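PDB 2EKL: D-3-phosphoglycerate dehydrogenase from Sulfolobus tokodaii, which probably catalyses the NAD-dependent oxidation of D-3-phosphoglycerate, a step of amino-acid biosynthesis. Local coordinates for residues A[101-106]-A[154-159]; A[255-260]-A[282-287]. One frame throughout, in Å; residues are numbered along the deposited sequence.

Interaction 1 (A[101-106]-A[154-159]); sequences STDSAV and GTKVGI. With NAD (nicotinamide-adenine-dinucleotide), chain B.
Val106 and Val157 mark the nearest approach of the two backbones, on helix segments 102-106 and 154-159 whose axes come within 9.4 Å and cross at -51°. The outer side of the contact is ionic: NZ of Lys156 donates to OD1 of Asp103 in a salt bridge of 2.7 Å, meeting the oxygen on its syn side but 26° out of the carboxylate plane. Lys156 spans the gap because its chain is extended beyond CG, with CD anti to CA (chi2 -176°). A water donates to the other oxygen, Asp103 OD2, over 2.6 Å and accepts a weak bond from the same NZ. Helix 152-163 follows the first strand, 144-148, of the Rossmann-type NAD-binding domain, and Gly154 fits the last glycine of a probable GxGxxG motif, whose neighbours Arg152 and Ile153 bind NAD through their backbone amides. Helix 102-118 packs across it. Inward from the salt bridge, the Lys156 stem becomes an apolar surface: CG2 of Thr102 lies 4.0 Å from CD of Lys156, the two side chains at about a right angle, while the Thr102 hydroxyl bonds to Gly99 O. Val106 CG2 rests against Lys156 CB at 3.6 Å, and its other methyl, CG1, touches Val157 CG2 at 4.0 Å, these two valines sliding past each other in opposite directions. From helix 102-118, Ala105 CB reaches the nicotinamide ring, 3.9 Å from C4N of NAD.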
loop_
_atom_site.group_PDB
_atom_site.type_symbol
_atom_site.label_atom_id
_atom_site.label_comp_id
_atom_site.label_asym_id
_atom_site.label_seq_id
_atom_site.Cartn_x
_atom_site.Cartn_y
_atom_site.Cartn_z
ATOM N N SER A 101 -12.585 -12.546 -5.947
ATOM C CA SER A 101 -11.925 -11.286 -5.620
ATOM C C SER A 101 -10.542 -11.418 -4.990
ATOM O O SER A 101 -9.978 -10.427 -4.521
ATOM C CB SER A 101 -12.815 -10.471 -4.681
ATOM O OG SER A 101 -12.851 -11.046 -3.388
ATOM N N THR A 102 -9.990 -12.626 -4.995
ATOM C CA THR A 102 -8.687 -12.875 -4.384
ATOM C C THR A 102 -7.618 -11.798 -4.567
ATOM O O THR A 102 -7.151 -11.222 -3.585
ATOM C CB THR A 102 -8.099 -14.227 -4.854
ATOM O OG1 THR A 102 -8.996 -15.288 -4.500
ATOM C CG2 THR A 102 -6.745 -14.479 -4.196
ATOM N N ASP A 103 -7.225 -11.514 -5.807
ATOM C CA ASP A 103 -6.169 -10.522 -6.024
ATOM C C ASP A 103 -6.506 -9.123 -5.524
ATOM O O ASP A 103 -5.623 -8.395 -5.068
ATOM C CB ASP A 103 -5.760 -10.464 -7.504
ATOM C CG ASP A 103 -5.025 -11.719 -7.961
ATOM O OD1 ASP A 103 -4.339 -12.359 -7.130
ATOM O OD2 ASP A 103 -5.118 -12.057 -9.161
ATOM N N SER A 104 -7.771 -8.736 -5.610
ATOM C CA SER A 104 -8.157 -7.416 -5.126
ATOM C C SER A 104 -8.040 -7.355 -3.603
ATOM O O SER A 104 -7.622 -6.339 -3.045
ATOM C CB SER A 104 -9.580 -7.081 -5.574
ATOM O OG SER A 104 -9.589 -6.783 -6.964
ATOM N N ALA A 105 -8.390 -8.447 -2.931
ATOM C CA ALA A 105 -8.300 -8.491 -1.471
ATOM C C ALA A 105 -6.831 -8.527 -1.049
ATOM O O ALA A 105 -6.440 -7.896 -0.063
ATOM C CB ALA A 105 -9.049 -9.720 -0.928
ATOM N N VAL A 106 -6.020 -9.269 -1.802
ATOM C CA VAL A 106 -4.587 -9.372 -1.529
ATOM C C VAL A 106 -3.929 -7.997 -1.616
ATOM O O VAL A 106 -3.139 -7.603 -0.752
ATOM C CB VAL A 106 -3.885 -10.298 -2.561
ATOM C CG1 VAL A 106 -2.376 -10.147 -2.457
ATOM C CG2 VAL A 106 -4.292 -11.753 -2.329
ATOM N N GLY A 154 -4.281 -15.505 1.777
ATOM C CA GLY A 154 -3.120 -15.593 2.644
ATOM C C GLY A 154 -1.853 -16.007 1.915
ATOM O O GLY A 154 -0.779 -15.458 2.157
ATOM N N THR A 155 -1.971 -16.975 1.014
ATOM C CA THR A 155 -0.807 -17.437 0.271
ATOM C C THR A 155 -0.188 -16.328 -0.571
ATOM O O THR A 155 1.026 -16.145 -0.566
ATOM C CB THR A 155 -1.162 -18.626 -0.647
ATOM O OG1 THR A 155 -1.601 -19.730 0.157
ATOM C CG2 THR A 155 0.059 -19.052 -1.462
ATOM N N LYS A 156 -1.022 -15.581 -1.290
ATOM C CA LYS A 156 -0.507 -14.509 -2.131
ATOM C C LYS A 156 0.081 -13.343 -1.342
ATOM O O LYS A 156 1.055 -12.726 -1.776
ATOM C CB LYS A 156 -1.596 -14.027 -3.094
ATOM C CG LYS A 156 -1.899 -15.054 -4.186
ATOM C CD LYS A 156 -2.907 -14.546 -5.199
ATOM C CE LYS A 156 -3.054 -15.531 -6.350
ATOM N NZ LYS A 156 -4.008 -15.063 -7.395
ATOM N N VAL A 157 -0.501 -13.038 -0.189
ATOM C CA VAL A 157 0.023 -11.960 0.642
ATOM C C VAL A 157 1.433 -12.387 1.071
ATOM O O VAL A 157 2.353 -11.574 1.140
ATOM C CB VAL A 157 -0.878 -11.725 1.889
ATOM C CG1 VAL A 157 -0.172 -10.823 2.892
ATOM C CG2 VAL A 157 -2.201 -11.080 1.457
ATOM N N GLY A 158 1.594 -13.678 1.341
ATOM C CA GLY A 158 2.893 -14.196 1.738
ATOM C C GLY A 158 3.920 -14.074 0.624
ATOM O O GLY A 158 5.069 -13.707 0.861
ATOM N N ILE A 159 3.509 -14.383 -0.601
ATOM C CA ILE A 159 4.413 -14.297 -1.744
ATOM C C ILE A 159 4.889 -12.858 -1.926
ATOM O O ILE A 159 6.071 -12.606 -2.173
ATOM C CB ILE A 159 3.706 -14.789 -3.030
ATOM C CG1 ILE A 159 3.442 -16.294 -2.912
ATOM C CG2 ILE A 159 4.550 -14.471 -4.262
ATOM C CD1 ILE A 159 2.561 -16.855 -4.001
HETATM P PA NAD B . -9.778 -19.584 1.908
HETATM O O1A NAD B . -9.034 -19.822 0.658
HETATM O O2A NAD B . -10.915 -20.544 2.214
HETATM O O5B NAD B . -8.699 -19.572 3.093
HETATM C C5B NAD B . -9.135 -19.406 4.433
HETATM C C4B NAD B . -7.986 -20.185 5.318
HETATM O O4B NAD B . -8.050 -19.794 6.699
HETATM C C3B NAD B . -8.100 -21.734 5.118
HETATM O O3B NAD B . -6.858 -22.306 4.713
HETATM C C2B NAD B . -8.659 -22.190 6.471
HETATM O O2B NAD B . -8.417 -23.518 6.869
HETATM C C1B NAD B . -8.071 -21.123 7.318
HETATM N N9A NAD B . -8.659 -21.050 8.694
HETATM C C8A NAD B . -9.974 -21.144 9.126
HETATM N N7A NAD B . -10.019 -21.020 10.473
HETATM C C5A NAD B . -8.754 -20.846 10.919
HETATM C C6A NAD B . -8.135 -20.658 12.218
HETATM N N6A NAD B . -8.863 -20.629 13.323
HETATM N N1A NAD B . -6.712 -20.500 12.318
HETATM C C2A NAD B . -5.870 -20.523 11.159
HETATM N N3A NAD B . -6.469 -20.708 9.891
HETATM C C4A NAD B . -7.877 -20.864 9.787
HETATM O O3 NAD B . -10.434 -18.113 1.871
HETATM P PN NAD B . -9.915 -16.762 1.158
HETATM O O1N NAD B . -8.445 -16.725 1.166
HETATM O O2N NAD B . -10.561 -16.778 -0.186
HETATM O O5D NAD B . -10.635 -15.727 2.104
HETATM C C5D NAD B . -10.063 -15.411 3.355
HETATM C C4D NAD B . -10.920 -14.428 4.125
HETATM O O4D NAD B . -11.013 -13.177 3.467
HETATM C C3D NAD B . -12.395 -14.849 4.383
HETATM O O3D NAD B . -12.797 -14.526 5.723
HETATM C C2D NAD B . -13.149 -14.132 3.322
HETATM O O2D NAD B . -14.544 -14.122 3.554
HETATM C C1D NAD B . -12.385 -12.837 3.369
HETATM N N1N NAD B . -12.517 -11.905 2.214
HETATM C C2N NAD B . -12.724 -10.518 2.492
HETATM C C3N NAD B . -12.852 -9.608 1.402
HETATM C C7N NAD B . -13.061 -8.168 1.682
HETATM O O7N NAD B . -13.848 -7.488 0.831
HETATM N N7N NAD B . -12.529 -7.520 2.708
HETATM C C4N NAD B . -12.766 -10.151 0.019
HETATM C C5N NAD B . -12.556 -11.562 -0.249
HETATM C C6N NAD B . -12.431 -12.444 0.872
HETATM O O HOH W 1 -3.316 -13.538 -10.361
#

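Interaction 2 (A[255-260]-A[282-287]); sequences ATDVFW and THIGAQ. With NAD (nicotinamide-adenine-dinucleotide), chain B.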
loop_
_atom_site.group_PDB
_atom_site.type_symbol
_atom_site.label_atom_id
_atom_site.label_comp_id
_atom_site.label_asym_id
_atom_site.label_seq_id
_atom_site.Cartn_x
_atom_site.Cartn_y
_atom_site.Cartn_z
ATOM N N ALA A 255 -4.904 -2.243 11.106
ATOM C CA ALA A 255 -5.389 -1.808 9.796
ATOM C C ALA A 255 -6.407 -2.832 9.332
ATOM O O ALA A 255 -6.082 -4.007 9.188
ATOM C CB ALA A 255 -4.228 -1.724 8.809
ATOM N N THR A 256 -7.633 -2.393 9.069
ATOM C CA THR A 256 -8.670 -3.336 8.688
ATOM C C THR A 256 -9.638 -2.836 7.624
ATOM O O THR A 256 -9.876 -1.637 7.495
ATOM C CB THR A 256 -9.481 -3.737 9.941
ATOM O OG1 THR A 256 -10.430 -4.749 9.605
ATOM C CG2 THR A 256 -10.223 -2.522 10.503
ATOM N N ASP A 257 -10.183 -3.777 6.856
ATOM C CA ASP A 257 -11.165 -3.460 5.830
ATOM C C ASP A 257 -12.523 -3.934 6.354
ATOM O O ASP A 257 -13.554 -3.735 5.714
ATOM C CB ASP A 257 -10.828 -4.192 4.525
ATOM C CG ASP A 257 -11.783 -3.847 3.395
ATOM O OD1 ASP A 257 -11.998 -2.640 3.138
ATOM O OD2 ASP A 257 -12.313 -4.781 2.752
ATOM N N VAL A 258 -12.509 -4.562 7.526
ATOM C CA VAL A 258 -13.735 -5.082 8.131
ATOM C C VAL A 258 -13.923 -4.651 9.588
ATOM O O VAL A 258 -12.980 -4.659 10.385
ATOM C CB VAL A 258 -13.762 -6.628 8.061
ATOM C CG1 VAL A 258 -13.755 -7.081 6.606
ATOM C CG2 VAL A 258 -12.567 -7.205 8.807
ATOM N N PHE A 259 -15.148 -4.270 9.931
ATOM C CA PHE A 259 -15.459 -3.841 11.288
ATOM C C PHE A 259 -16.634 -4.660 11.810
ATOM O O PHE A 259 -17.492 -5.091 11.042
ATOM C CB PHE A 259 -15.805 -2.348 11.312
ATOM C CG PHE A 259 -14.991 -1.552 12.297
ATOM C CD1 PHE A 259 -13.614 -1.425 12.140
ATOM C CD2 PHE A 259 -15.600 -0.931 13.386
ATOM C CE1 PHE A 259 -12.853 -0.693 13.052
ATOM C CE2 PHE A 259 -14.850 -0.197 14.302
ATOM C CZ PHE A 259 -13.473 -0.078 14.136
ATOM N N TRP A 260 -16.658 -4.882 13.120
ATOM C CA TRP A 260 -17.713 -5.664 13.751
ATOM C C TRP A 260 -19.078 -5.145 13.320
ATOM O O TRP A 260 -19.994 -5.923 13.059
ATOM C CB TRP A 260 -17.524 -5.611 15.266
ATOM C CG TRP A 260 -16.181 -6.172 15.653
ATOM C CD1 TRP A 260 -15.890 -7.475 15.953
ATOM C CD2 TRP A 260 -14.933 -5.469 15.669
ATOM N NE1 TRP A 260 -14.536 -7.627 16.149
ATOM C CE2 TRP A 260 -13.924 -6.412 15.981
ATOM C CE3 TRP A 260 -14.563 -4.136 15.447
ATOM C CZ2 TRP A 260 -12.573 -6.063 16.073
ATOM C CZ3 TRP A 260 -13.217 -3.789 15.540
ATOM C CH2 TRP A 260 -12.240 -4.751 15.850
ATOM N N THR A 282 -13.621 0.996 4.097
ATOM C CA THR A 282 -15.027 0.619 4.147
ATOM C C THR A 282 -15.457 -0.680 3.462
ATOM O O THR A 282 -16.424 -0.700 2.696
ATOM C CB THR A 282 -15.869 1.798 3.618
ATOM O OG1 THR A 282 -15.443 2.133 2.295
ATOM C CG2 THR A 282 -15.665 3.024 4.502
ATOM N N HIS A 283 -14.753 -1.767 3.767
ATOM C CA HIS A 283 -15.057 -3.082 3.202
ATOM C C HIS A 283 -15.015 -3.048 1.680
ATOM O O HIS A 283 -15.954 -3.479 1.002
ATOM C CB HIS A 283 -16.430 -3.557 3.697
ATOM C CG HIS A 283 -16.539 -5.043 3.833
ATOM N ND1 HIS A 283 -17.151 -5.648 4.910
ATOM C CD2 HIS A 283 -16.108 -6.045 3.033
ATOM C CE1 HIS A 283 -17.089 -6.960 4.768
ATOM N NE2 HIS A 283 -16.461 -7.228 3.637
ATOM N N ILE A 284 -13.905 -2.539 1.152
ATOM C CA ILE A 284 -13.707 -2.419 -0.286
ATOM C C ILE A 284 -12.786 -3.492 -0.864
ATOM O O ILE A 284 -12.345 -3.379 -2.004
ATOM C CB ILE A 284 -13.117 -1.033 -0.637
ATOM C CG1 ILE A 284 -11.787 -0.825 0.096
ATOM C CG2 ILE A 284 -14.109 0.069 -0.240
ATOM C CD1 ILE A 284 -11.084 0.478 -0.252
ATOM N N GLY A 285 -12.508 -4.529 -0.078
ATOM C CA GLY A 285 -11.628 -5.599 -0.528
ATOM C C GLY A 285 -11.942 -6.224 -1.878
ATOM O O GLY A 285 -11.031 -6.595 -2.622
ATOM N N ALA A 286 -13.227 -6.356 -2.198
ATOM C CA ALA A 286 -13.636 -6.939 -3.471
ATOM C C ALA A 286 -14.138 -5.851 -4.417
ATOM O O ALA A 286 -14.649 -6.144 -5.498
ATOM C CB ALA A 286 -14.746 -7.969 -3.241
ATOM N N GLN A 287 -13.978 -4.597 -4.015
ATOM C CA GLN A 287 -14.463 -3.491 -4.826
ATOM C C GLN A 287 -13.544 -2.929 -5.905
ATOM O O GLN A 287 -13.022 -1.824 -5.775
ATOM C CB GLN A 287 -14.930 -2.351 -3.917
ATOM C CG GLN A 287 -16.145 -2.705 -3.070
ATOM C CD GLN A 287 -17.374 -2.985 -3.913
ATOM O OE1 GLN A 287 -17.782 -2.156 -4.725
ATOM N NE2 GLN A 287 -17.970 -4.154 -3.722
HETATM P PA NAD B . -9.778 -19.584 1.908
HETATM O O1A NAD B . -9.034 -19.822 0.658
HETATM O O2A NAD B . -10.915 -20.544 2.214
HETATM O O5B NAD B . -8.699 -19.572 3.093
HETATM C C5B NAD B . -9.135 -19.406 4.433
HETATM C C4B NAD B . -7.986 -20.185 5.318
HETATM O O4B NAD B . -8.050 -19.794 6.699
HETATM C C3B NAD B . -8.100 -21.734 5.118
HETATM O O3B NAD B . -6.858 -22.306 4.713
HETATM C C2B NAD B . -8.659 -22.190 6.471
HETATM O O2B NAD B . -8.417 -23.518 6.869
HETATM C C1B NAD B . -8.071 -21.123 7.318
HETATM N N9A NAD B . -8.659 -21.050 8.694
HETATM C C8A NAD B . -9.974 -21.144 9.126
HETATM N N7A NAD B . -10.019 -21.020 10.473
HETATM C C5A NAD B . -8.754 -20.846 10.919
HETATM C C6A NAD B . -8.135 -20.658 12.218
HETATM N N6A NAD B . -8.863 -20.629 13.323
HETATM N N1A NAD B . -6.712 -20.500 12.318
HETATM C C2A NAD B . -5.870 -20.523 11.159
HETATM N N3A NAD B . -6.469 -20.708 9.891
HETATM C C4A NAD B . -7.877 -20.864 9.787
HETATM O O3 NAD B . -10.434 -18.113 1.871
HETATM P PN NAD B . -9.915 -16.762 1.158
HETATM O O1N NAD B . -8.445 -16.725 1.166
HETATM O O2N NAD B . -10.561 -16.778 -0.186
HETATM O O5D NAD B . -10.635 -15.727 2.104
HETATM C C5D NAD B . -10.063 -15.411 3.355
HETATM C C4D NAD B . -10.920 -14.428 4.125
HETATM O O4D NAD B . -11.013 -13.177 3.467
HETATM C C3D NAD B . -12.395 -14.849 4.383
HETATM O O3D NAD B . -12.797 -14.526 5.723
HETATM C C2D NAD B . -13.149 -14.132 3.322
HETATM O O2D NAD B . -14.544 -14.122 3.554
HETATM C C1D NAD B . -12.385 -12.837 3.369
HETATM N N1N NAD B . -12.517 -11.905 2.214
HETATM C C2N NAD B . -12.724 -10.518 2.492
HETATM C C3N NAD B . -12.852 -9.608 1.402
HETATM C C7N NAD B . -13.061 -8.168 1.682
HETATM O O7N NAD B . -13.848 -7.488 0.831
HETATM N N7N NAD B . -12.529 -7.520 2.708
HETATM C C4N NAD B . -12.766 -10.151 0.019
HETATM C C5N NAD B . -12.556 -11.562 -0.249
HETATM C C6N NAD B . -12.431 -12.444 0.872
#
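Both carboxylate oxygens of Asp257 bind successive backbone amides of 282-287: OD1 takes Ile284 N at 2.8 Å through its syn lone pair, and OD2 takes Gly285 N from above the carboxylate plane, 36° out of it. OD2 also accepts the carboxamide N7N of NAD at 2.7 Å, with an N-H...O angle of 154°, while OD1 has a further partner in the Thr281 hydroxyl. CG of Asp257, anti to its backbone N (chi1 -177°), carries the carboxylate to these amides. An alanine here would probably leave the amides of Ile284 and Gly285 and the nicotinamide carboxamide without the carboxylate that accepts them, the carboxamide freer to turn. Gly285 suits the tight space, since a beta carbon would clash with C7N of NAD. Around this polar centre, CG1 of Val258 makes a CH-pi contact over one face of the His283 ring, 4.0 Å from its centroid, and O7N of NAD lies at the ring edge, 3.5 Å from CD2. Glu262 bonds His283 ND1, giving the ring a second-shell partner. Loops following the carboxyl ends of parallel strands 251-256 and 278-280 thus meet at the carboxamide end of NAD, the nicotinamide site of a Rossmann-type dehydrogenase domain.

Interactions 1 and 2 have centres about 14 Å apart and meet around the nicotinamide of NAD. In 101-106, Ser101 OG lies 3.2 Å from C5N of the ring, whereas interaction 2 holds its carboxamide group. The two contacts also touch directly: Ser101 CB is 3.5 Å from Ala286 CB, and Ser104 CB is 3.3 Å from Gly285 O, placing the start of helix 102-118 against the loop of 282-287. Further along that helix, Leu108 packs on both Asp257 and Ile284. Arg118 of the second subunit reaches both contacts, hydrogen-bonding to Ser104 O and Ile284 O and tying the pocket wall to the dimer interface.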